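PDB 4P0F: serine protease inhibitor 4, isoform B, which probably inhibits serine-type and cysteine-type endopeptidases as a member of the serpin family, and is seen here in its cleaved form. Local coordinates for residues 139-145 with 166-170; 46-50 with 112-117. One frame throughout, in Å; residues are numbered along the deposited sequence.

Contact 1 (139-145 with 166-170); sequences WVEQRTN and VNAIH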
ATOM      1  N   TRP A 139       8.648 -15.413  -6.089  1.00 20.75           N
ATOM      2  CA  TRP A 139       7.507 -14.987  -6.879  1.00 19.67           C
ATOM      3  C   TRP A 139       7.290 -13.484  -6.653  1.00 19.07           C
ATOM      4  O   TRP A 139       7.125 -12.725  -7.606  1.00 21.89           O
ATOM      5  CB  TRP A 139       6.247 -15.791  -6.516  1.00 19.16           C
ATOM      6  CG  TRP A 139       5.038 -15.366  -7.300  1.00 20.46           C
ATOM      7  CD1 TRP A 139       4.681 -15.788  -8.546  1.00 26.32           C
ATOM      8  CD2 TRP A 139       4.038 -14.412  -6.898  1.00 17.79           C
ATOM      9  NE1 TRP A 139       3.521 -15.162  -8.946  1.00 27.79           N
ATOM     10  CE2 TRP A 139       3.110 -14.311  -7.953  1.00 18.60           C
ATOM     11  CE3 TRP A 139       3.843 -13.635  -5.751  1.00 18.34           C
ATOM     12  CZ2 TRP A 139       2.000 -13.468  -7.894  1.00 19.89           C
ATOM     13  CZ3 TRP A 139       2.744 -12.789  -5.698  1.00 21.66           C
ATOM     14  CH2 TRP A 139       1.841 -12.714  -6.766  1.00 19.08           C
ATOM     15  N   VAL A 140       7.319 -13.060  -5.391  1.00 18.48           N
ATOM     16  CA  VAL A 140       7.179 -11.643  -5.069  1.00 17.91           C
ATOM     17  C   VAL A 140       8.262 -10.789  -5.741  1.00 19.05           C
ATOM     18  O   VAL A 140       7.953  -9.740  -6.293  1.00 19.20           O
ATOM     19  CB  VAL A 140       7.203 -11.393  -3.548  1.00 17.89           C
ATOM     20  CG1 VAL A 140       7.254  -9.890  -3.238  1.00 17.22           C
ATOM     21  CG2 VAL A 140       5.963 -12.022  -2.889  1.00 18.43           C
ATOM     22  N   GLU A 141       9.517 -11.220  -5.701  1.00 20.04           N
ATOM     23  CA  GLU A 141      10.567 -10.487  -6.401  1.00 22.58           C
ATOM     24  C   GLU A 141      10.260 -10.354  -7.886  1.00 23.73           C
ATOM     25  O   GLU A 141      10.466  -9.293  -8.479  1.00 22.88           O
ATOM     26  CB  GLU A 141      11.927 -11.160  -6.231  1.00 22.66           C
ATOM     27  CG  GLU A 141      12.515 -11.022  -4.843  1.00 26.69           C
ATOM     28  CD  GLU A 141      14.030 -11.089  -4.835  1.00 42.14           C
ATOM     29  OE1 GLU A 141      14.659 -10.594  -5.795  1.00 43.19           O
ATOM     30  OE2 GLU A 141      14.593 -11.628  -3.859  1.00 39.83           O
ATOM     31  N   GLN A 142       9.771 -11.431  -8.493  1.00 22.19           N
ATOM     32  CA  GLN A 142       9.506 -11.419  -9.924  1.00 26.47           C
ATOM     33  C   GLN A 142       8.347 -10.485 -10.279  1.00 23.88           C
ATOM     34  O   GLN A 142       8.292  -9.964 -11.397  1.00 29.39           O
ATOM     35  CB  GLN A 142       9.232 -12.844 -10.420  1.00 27.57           C
ATOM     36  CG  GLN A 142      10.473 -13.728 -10.401  1.00 33.47           C
ATOM     37  CD  GLN A 142      11.594 -13.210 -11.304  1.00 63.10           C
ATOM     38  OE1 GLN A 142      11.345 -12.554 -12.318  1.00 79.06           O
ATOM     39  NE2 GLN A 142      12.839 -13.477 -10.910  1.00 87.57           N
ATOM     40  N   ARG A 143       7.454 -10.238  -9.326  1.00 19.17           N
ATOM     41  CA  ARG A 143       6.313  -9.350  -9.551  1.00 20.04           C
ATOM     42  C   ARG A 143       6.604  -7.898  -9.161  1.00 23.49           C
ATOM     43  O   ARG A 143       5.749  -7.033  -9.347  1.00 26.62           O
ATOM     44  CB  ARG A 143       5.089  -9.839  -8.764  1.00 23.45           C
ATOM     45  CG  ARG A 143       4.635 -11.261  -9.079  1.00 25.71           C
ATOM     46  CD  ARG A 143       3.970 -11.401 -10.440  1.00 32.47           C
ATOM     47  NE  ARG A 143       4.933 -11.468 -11.535  1.00 46.33           N
ATOM     48  CZ  ARG A 143       5.566 -12.573 -11.917  1.00 58.38           C
ATOM     49  NH1 ARG A 143       5.356 -13.724 -11.289  1.00 53.99           N
ATOM     50  NH2 ARG A 143       6.420 -12.523 -12.934  1.00 45.68           N
ATOM     51  N   THR A 144       7.788  -7.630  -8.610  1.00 22.44           N
ATOM     52  CA  THR A 144       8.112  -6.289  -8.110  1.00 19.43           C
ATOM     53  C   THR A 144       9.450  -5.771  -8.643  1.00 20.66           C
ATOM     54  O   THR A 144      10.049  -4.881  -8.041  1.00 21.33           O
ATOM     55  CB  THR A 144       8.160  -6.241  -6.554  1.00 18.97           C
ATOM     56  OG1 THR A 144       9.158  -7.140  -6.058  1.00 19.80           O
ATOM     57  CG2 THR A 144       6.811  -6.582  -5.941  1.00 17.51           C
ATOM     58  N   ASN A 145       9.909  -6.328  -9.765  1.00 22.29           N
ATOM     59  CA  ASN A 145      11.185  -5.932 -10.379  1.00 24.49           C
ATOM     60  C   ASN A 145      12.317  -6.085  -9.370  1.00 27.74           C
ATOM     61  O   ASN A 145      13.237  -5.273  -9.309  1.00 25.26           O
ATOM     62  CB  ASN A 145      11.112  -4.491 -10.904  1.00 25.83           C
ATOM     63  CG  ASN A 145      12.225  -4.169 -11.887  1.00 30.66           C
ATOM     64  OD1 ASN A 145      12.785  -5.066 -12.519  1.00 32.12           O
ATOM     65  ND2 ASN A 145      12.553  -2.882 -12.020  1.00 31.72           N
ATOM     66  N   VAL A 166      -0.987 -13.775  -1.076  1.00 13.79           N
ATOM     67  CA  VAL A 166      -0.078 -12.687  -1.410  1.00 14.54           C
ATOM     68  C   VAL A 166      -0.643 -11.786  -2.491  1.00 14.50           C
ATOM     69  O   VAL A 166      -1.193 -12.246  -3.485  1.00 16.24           O
ATOM     70  CB  VAL A 166       1.297 -13.211  -1.865  1.00 20.01           C
ATOM     71  CG1 VAL A 166       2.270 -12.061  -2.010  1.00 20.17           C
ATOM     72  CG2 VAL A 166       1.831 -14.220  -0.857  1.00 19.49           C
ATOM     73  N   ASN A 167      -0.511 -10.484  -2.257  1.00 14.29           N
ATOM     74  CA  ASN A 167      -0.706  -9.483  -3.286  1.00 16.37           C
ATOM     75  C   ASN A 167       0.593  -8.741  -3.505  1.00 14.45           C
ATOM     76  O   ASN A 167       1.241  -8.357  -2.543  1.00 16.50           O
ATOM     77  CB  ASN A 167      -1.787  -8.473  -2.908  1.00 16.30           C
ATOM     78  CG  ASN A 167      -1.829  -7.315  -3.876  1.00 16.10           C
ATOM     79  OD1 ASN A 167      -1.138  -6.292  -3.695  1.00 15.75           O
ATOM     80  ND2 ASN A 167      -2.604  -7.477  -4.937  1.00 16.38           N
ATOM     81  N   ALA A 168       0.955  -8.528  -4.766  1.00 15.68           N
ATOM     82  CA  ALA A 168       2.124  -7.720  -5.106  1.00 15.67           C
ATOM     83  C   ALA A 168       1.701  -6.630  -6.075  1.00 17.18           C
ATOM     84  O   ALA A 168       0.795  -6.829  -6.879  1.00 18.30           O
ATOM     85  CB  ALA A 168       3.223  -8.578  -5.705  1.00 17.12           C
ATOM     86  N   ILE A 169       2.340  -5.470  -5.973  1.00 16.96           N
ATOM     87  CA  ILE A 169       2.042  -4.350  -6.859  1.00 18.04           C
ATOM     88  C   ILE A 169       3.341  -3.662  -7.265  1.00 16.88           C
ATOM     89  O   ILE A 169       4.257  -3.508  -6.459  1.00 18.57           O
ATOM     90  CB  ILE A 169       1.059  -3.353  -6.177  1.00 17.53           C
ATOM     91  CG1 ILE A 169       0.780  -2.137  -7.067  1.00 19.07           C
ATOM     92  CG2 ILE A 169       1.581  -2.922  -4.810  1.00 18.89           C
ATOM     93  CD1 ILE A 169      -0.447  -1.332  -6.614  1.00 29.39           C
ATOM     94  N   HIS A 170       3.426  -3.303  -8.541  1.00 17.82           N
ATOM     95  CA  HIS A 170       4.600  -2.614  -9.069  1.00 16.15           C
ATOM     96  C   HIS A 170       4.180  -1.464  -9.950  1.00 19.40           C
ATOM     97  O   HIS A 170       3.322  -1.612 -10.815  1.00 18.51           O
ATOM     98  CB  HIS A 170       5.484  -3.566  -9.860  1.00 18.44           C
ATOM     99  CG  HIS A 170       6.698  -2.905 -10.440  1.00 22.65           C
ATOM    100  ND1 HIS A 170       6.775  -2.527 -11.761  1.00 31.74           N
ATOM    101  CD2 HIS A 170       7.865  -2.528  -9.866  1.00 24.29           C
ATOM    102  CE1 HIS A 170       7.947  -1.951 -11.983  1.00 33.77           C
ATOM    103  NE2 HIS A 170       8.627  -1.943 -10.853  1.00 22.98           N
TER

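Contact 2 (46-50 with 112-117); sequences AMARL and LLSKQF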
ATOM      1  N   ALA A  46      -9.027  -8.806   1.727  1.00 11.87           N
ATOM      2  CA  ALA A  46     -10.317  -9.144   1.133  1.00 14.04           C
ATOM      3  C   ALA A  46     -10.308 -10.580   0.613  1.00 19.23           C
ATOM      4  O   ALA A  46     -11.314 -11.279   0.698  1.00 16.20           O
ATOM      5  CB  ALA A  46     -10.672  -8.176   0.009  1.00 13.38           C
ATOM      6  N   MET A  47      -9.179 -11.017   0.060  1.00 13.76           N
ATOM      7  CA  MET A  47      -9.046 -12.408  -0.362  1.00 15.03           C
ATOM      8  C   MET A  47      -9.232 -13.335   0.826  1.00 17.88           C
ATOM      9  O   MET A  47      -9.910 -14.365   0.719  1.00 17.65           O
ATOM     10  CB  MET A  47      -7.686 -12.658  -1.033  1.00 16.74           C
ATOM     11  CG  MET A  47      -7.595 -12.069  -2.443  1.00 16.38           C
ATOM     12  SD  MET A  47      -6.145 -12.597  -3.377  1.00 20.46           S
ATOM     13  CE  MET A  47      -4.868 -11.731  -2.503  1.00 18.41           C
ATOM     14  N   ALA A  48      -8.638 -12.985   1.958  1.00 15.55           N
ATOM     15  CA  ALA A  48      -8.799 -13.811   3.150  1.00 15.22           C
ATOM     16  C   ALA A  48     -10.254 -13.806   3.588  1.00 16.54           C
ATOM     17  O   ALA A  48     -10.784 -14.844   3.993  1.00 16.18           O
ATOM     18  CB  ALA A  48      -7.902 -13.330   4.269  1.00 14.52           C
ATOM     19  N   ARG A  49     -10.918 -12.657   3.476  1.00 16.12           N
ATOM     20  CA  ARG A  49     -12.322 -12.577   3.891  1.00 14.51           C
ATOM     21  C   ARG A  49     -13.220 -13.558   3.130  1.00 16.20           C
ATOM     22  O   ARG A  49     -14.229 -14.036   3.669  1.00 17.88           O
ATOM     23  CB  ARG A  49     -12.850 -11.142   3.726  1.00 13.91           C
ATOM     24  CG  ARG A  49     -14.292 -10.974   4.183  1.00 22.36           C
ATOM     25  CD  ARG A  49     -15.269 -11.130   3.038  1.00 25.78           C
ATOM     26  NE  ARG A  49     -16.665 -11.083   3.477  1.00 25.63           N
ATOM     27  CZ  ARG A  49     -17.429 -12.142   3.739  1.00 22.42           C
ATOM     28  NH1 ARG A  49     -16.962 -13.390   3.636  1.00 20.33           N
ATOM     29  NH2 ARG A  49     -18.689 -11.950   4.104  1.00 24.35           N
ATOM     30  N   LEU A  50     -12.866 -13.870   1.886  1.00 15.14           N
ATOM     31  CA  LEU A  50     -13.662 -14.809   1.086  1.00 16.40           C
ATOM     32  C   LEU A  50     -13.774 -16.177   1.751  1.00 17.43           C
ATOM     33  O   LEU A  50     -14.726 -16.918   1.503  1.00 21.10           O
ATOM     34  CB  LEU A  50     -13.065 -15.000  -0.303  1.00 20.15           C
ATOM     35  CG  LEU A  50     -12.910 -13.776  -1.199  1.00 20.84           C
ATOM     36  CD1 LEU A  50     -12.362 -14.243  -2.541  1.00 23.50           C
ATOM     37  CD2 LEU A  50     -14.229 -13.036  -1.359  1.00 25.92           C
ATOM     38  N   LEU A 112     -13.739 -17.846  -6.709  1.00 20.44           N
ATOM     39  CA  LEU A 112     -13.729 -16.402  -6.530  1.00 20.71           C
ATOM     40  C   LEU A 112     -12.312 -15.863  -6.637  1.00 24.95           C
ATOM     41  O   LEU A 112     -12.080 -14.818  -7.242  1.00 22.46           O
ATOM     42  CB  LEU A 112     -14.335 -16.010  -5.185  1.00 20.98           C
ATOM     43  CG  LEU A 112     -15.842 -16.241  -5.038  1.00 24.25           C
ATOM     44  CD1 LEU A 112     -16.275 -15.883  -3.632  1.00 27.32           C
ATOM     45  CD2 LEU A 112     -16.636 -15.439  -6.052  1.00 25.10           C
ATOM     46  N   LEU A 113     -11.357 -16.563  -6.043  1.00 18.67           N
ATOM     47  CA  LEU A 113      -9.972 -16.108  -6.132  1.00 20.91           C
ATOM     48  C   LEU A 113      -9.486 -16.099  -7.575  1.00 22.50           C
ATOM     49  O   LEU A 113      -8.857 -15.145  -8.009  1.00 19.60           O
ATOM     50  CB  LEU A 113      -9.046 -16.978  -5.292  1.00 17.59           C
ATOM     51  CG  LEU A 113      -9.109 -16.831  -3.774  1.00 21.24           C
ATOM     52  CD1 LEU A 113      -8.232 -17.908  -3.154  1.00 21.46           C
ATOM     53  CD2 LEU A 113      -8.677 -15.453  -3.313  1.00 23.35           C
ATOM     54  N   SER A 114      -9.773 -17.165  -8.320  1.00 19.02           N
ATOM     55  CA  SER A 114      -9.289 -17.287  -9.687  1.00 20.01           C
ATOM     56  C   SER A 114      -9.983 -16.325 -10.650  1.00 21.37           C
ATOM     57  O   SER A 114      -9.318 -15.621 -11.405  1.00 24.14           O
ATOM     58  CB  SER A 114      -9.469 -18.728 -10.189  1.00 24.68           C
ATOM     59  OG  SER A 114      -8.895 -19.652  -9.284  1.00 52.73           O
ATOM     60  N   LYS A 115     -11.313 -16.288 -10.625  1.00 21.47           N
ATOM     61  CA  LYS A 115     -12.073 -15.552 -11.630  1.00 23.07           C
ATOM     62  C   LYS A 115     -12.157 -14.058 -11.330  1.00 22.02           C
ATOM     63  O   LYS A 115     -12.150 -13.246 -12.251  1.00 23.57           O
ATOM     64  CB  LYS A 115     -13.493 -16.113 -11.755  1.00 23.88           C
ATOM     65  CG  LYS A 115     -13.585 -17.514 -12.331  1.00 26.43           C
ATOM     66  CD  LYS A 115     -15.030 -17.976 -12.345  1.00 26.89           C
ATOM     67  CE  LYS A 115     -15.219 -19.251 -13.138  1.00 33.60           C
ATOM     68  NZ  LYS A 115     -16.638 -19.699 -13.094  1.00 42.80           N
ATOM     69  N   GLN A 116     -12.244 -13.696 -10.049  1.00 21.46           N
ATOM     70  CA  GLN A 116     -12.473 -12.306  -9.673  1.00 21.88           C
ATOM     71  C   GLN A 116     -11.193 -11.604  -9.221  1.00 23.32           C
ATOM     72  O   GLN A 116     -10.956 -10.455  -9.600  1.00 21.68           O
ATOM     73  CB  GLN A 116     -13.534 -12.231  -8.574  1.00 20.19           C
ATOM     74  CG  GLN A 116     -14.852 -12.892  -8.959  1.00 23.37           C
ATOM     75  CD  GLN A 116     -15.520 -12.228 -10.147  1.00 25.04           C
ATOM     76  OE1 GLN A 116     -15.411 -11.016 -10.339  1.00 29.99           O
ATOM     77  NE2 GLN A 116     -16.217 -13.022 -10.951  1.00 31.47           N
ATOM     78  N   PHE A 117     -10.372 -12.277  -8.415  1.00 21.31           N
ATOM     79  CA  PHE A 117      -9.106 -11.697  -7.973  1.00 19.25           C
ATOM     80  C   PHE A 117      -7.965 -12.062  -8.917  1.00 23.76           C
ATOM     81  O   PHE A 117      -6.826 -11.637  -8.716  1.00 20.45           O
ATOM     82  CB  PHE A 117      -8.763 -12.132  -6.542  1.00 19.14           C
ATOM     83  CG  PHE A 117      -9.512 -11.382  -5.492  1.00 19.85           C
ATOM     84  CD1 PHE A 117     -10.768 -11.808  -5.077  1.00 18.91           C
ATOM     85  CD2 PHE A 117      -8.976 -10.245  -4.915  1.00 15.47           C
ATOM     86  CE1 PHE A 117     -11.467 -11.117  -4.113  1.00 20.25           C
ATOM     87  CE2 PHE A 117      -9.673  -9.555  -3.942  1.00 17.89           C
ATOM     88  CZ  PHE A 117     -10.918  -9.984  -3.542  1.00 20.88           C
TER

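Contact 1 (139-145 with 166-170)
W139 lays its indole against V166: the ring edge, at CZ3, meets V166 CG1 at 3.8 Å, and the same CZ3 lies obliquely 4.2 Å from A168 CB. V140, one residue on, adds its CG2 to V166 CG1 at 3.8 Å, so this valine packs against two consecutive helix residues. At A168 the side chain is a single methyl, and two side chains rest on it: R143 CB sits 3.8 Å from A168 CB while the guanidinium leads away, and T144 CG2 is 4.1 Å from A168 CB. Strand alternation explains the choice of partners: V166, A168 and H170 point toward segment 139-145, N167 and I169 away.

Beyond A168 the two segments draw together. R143 O comes to 3.5 Å from H170 CB, and N145 CB to 3.6 Å from H170 NE2. T144 folds its OG1 back onto V140 O (2.9 Å), leaving its methyl for the strand. No hydrogen bond crosses between the segments; the polar ends of N145 and H170 instead share E330 OE2.

The helix segment runs over the strand at 25°, nearly parallel, with axes 8.3 Å apart. This is serpin helix F lying on sheet A. Strand 161-174 is flanked by strand 91-100, where W139 and R143 also touch A94, and by strand 328-341, which corresponds to the inserted reactive-centre loop of a cleaved serpin and carries E330. Behind the sheet, N167 and I169 face helix 38-49.

Contact 2 (46-50 with 112-117)
Helices 38-49 and 107-115, B and E of the serpin fold, meet here in a buried hydrophobic cluster built round a Met-aromatic contact. M47 CG stands over one face of the F117 ring, a CH-pi contact 3.6 Å from the ring centroid, and M47 SD lies obliquely, 4.6 Å from that centroid. A46 CB approaches F117 CZ at 4.0 Å. L50 reaches across with CD1, which meets F117 CE1 at 3.6 Å, L112 CB at 3.7 Å and L113 CD2 at 4.0 Å; L113 CD2 also packs on M47 CG at 3.7 Å. F117 follows the end of helix 107-115, yet F117 N still hydrogen-bonds to L112 O (3.3 Å). Its CA-to-CB bond points toward segment 46-50. F78 of helix 71-84 adds a second ring beside F117. With no hydrogen bond between the segments, the fit rests on the shape of apolar side chains and on methyl, methylene and sulfur contacts with one ring.

In the fold
Both contacts hold a helix by apolar packing, with no hydrogen bond from segment to segment, but they lie about 18 Å apart, centre to centre, and their surroundings differ. Contact 1 is helix on sheet and only partly buried: its alanine and valine side are enclosed, while N145 is exposed and the polar end ties to E330. Contact 2 is helix against helix, wholly buried, made entirely by apolar side chains (alanine, leucine, methionine and one phenylalanine ring). They meet through strand 161-174, where M47 CE lies 3.8 Å from V166 O. Helix 38-49 thus packs behind the sheet whose other face carries helix 129-143, and N95 bonds to both N167 and F117 O.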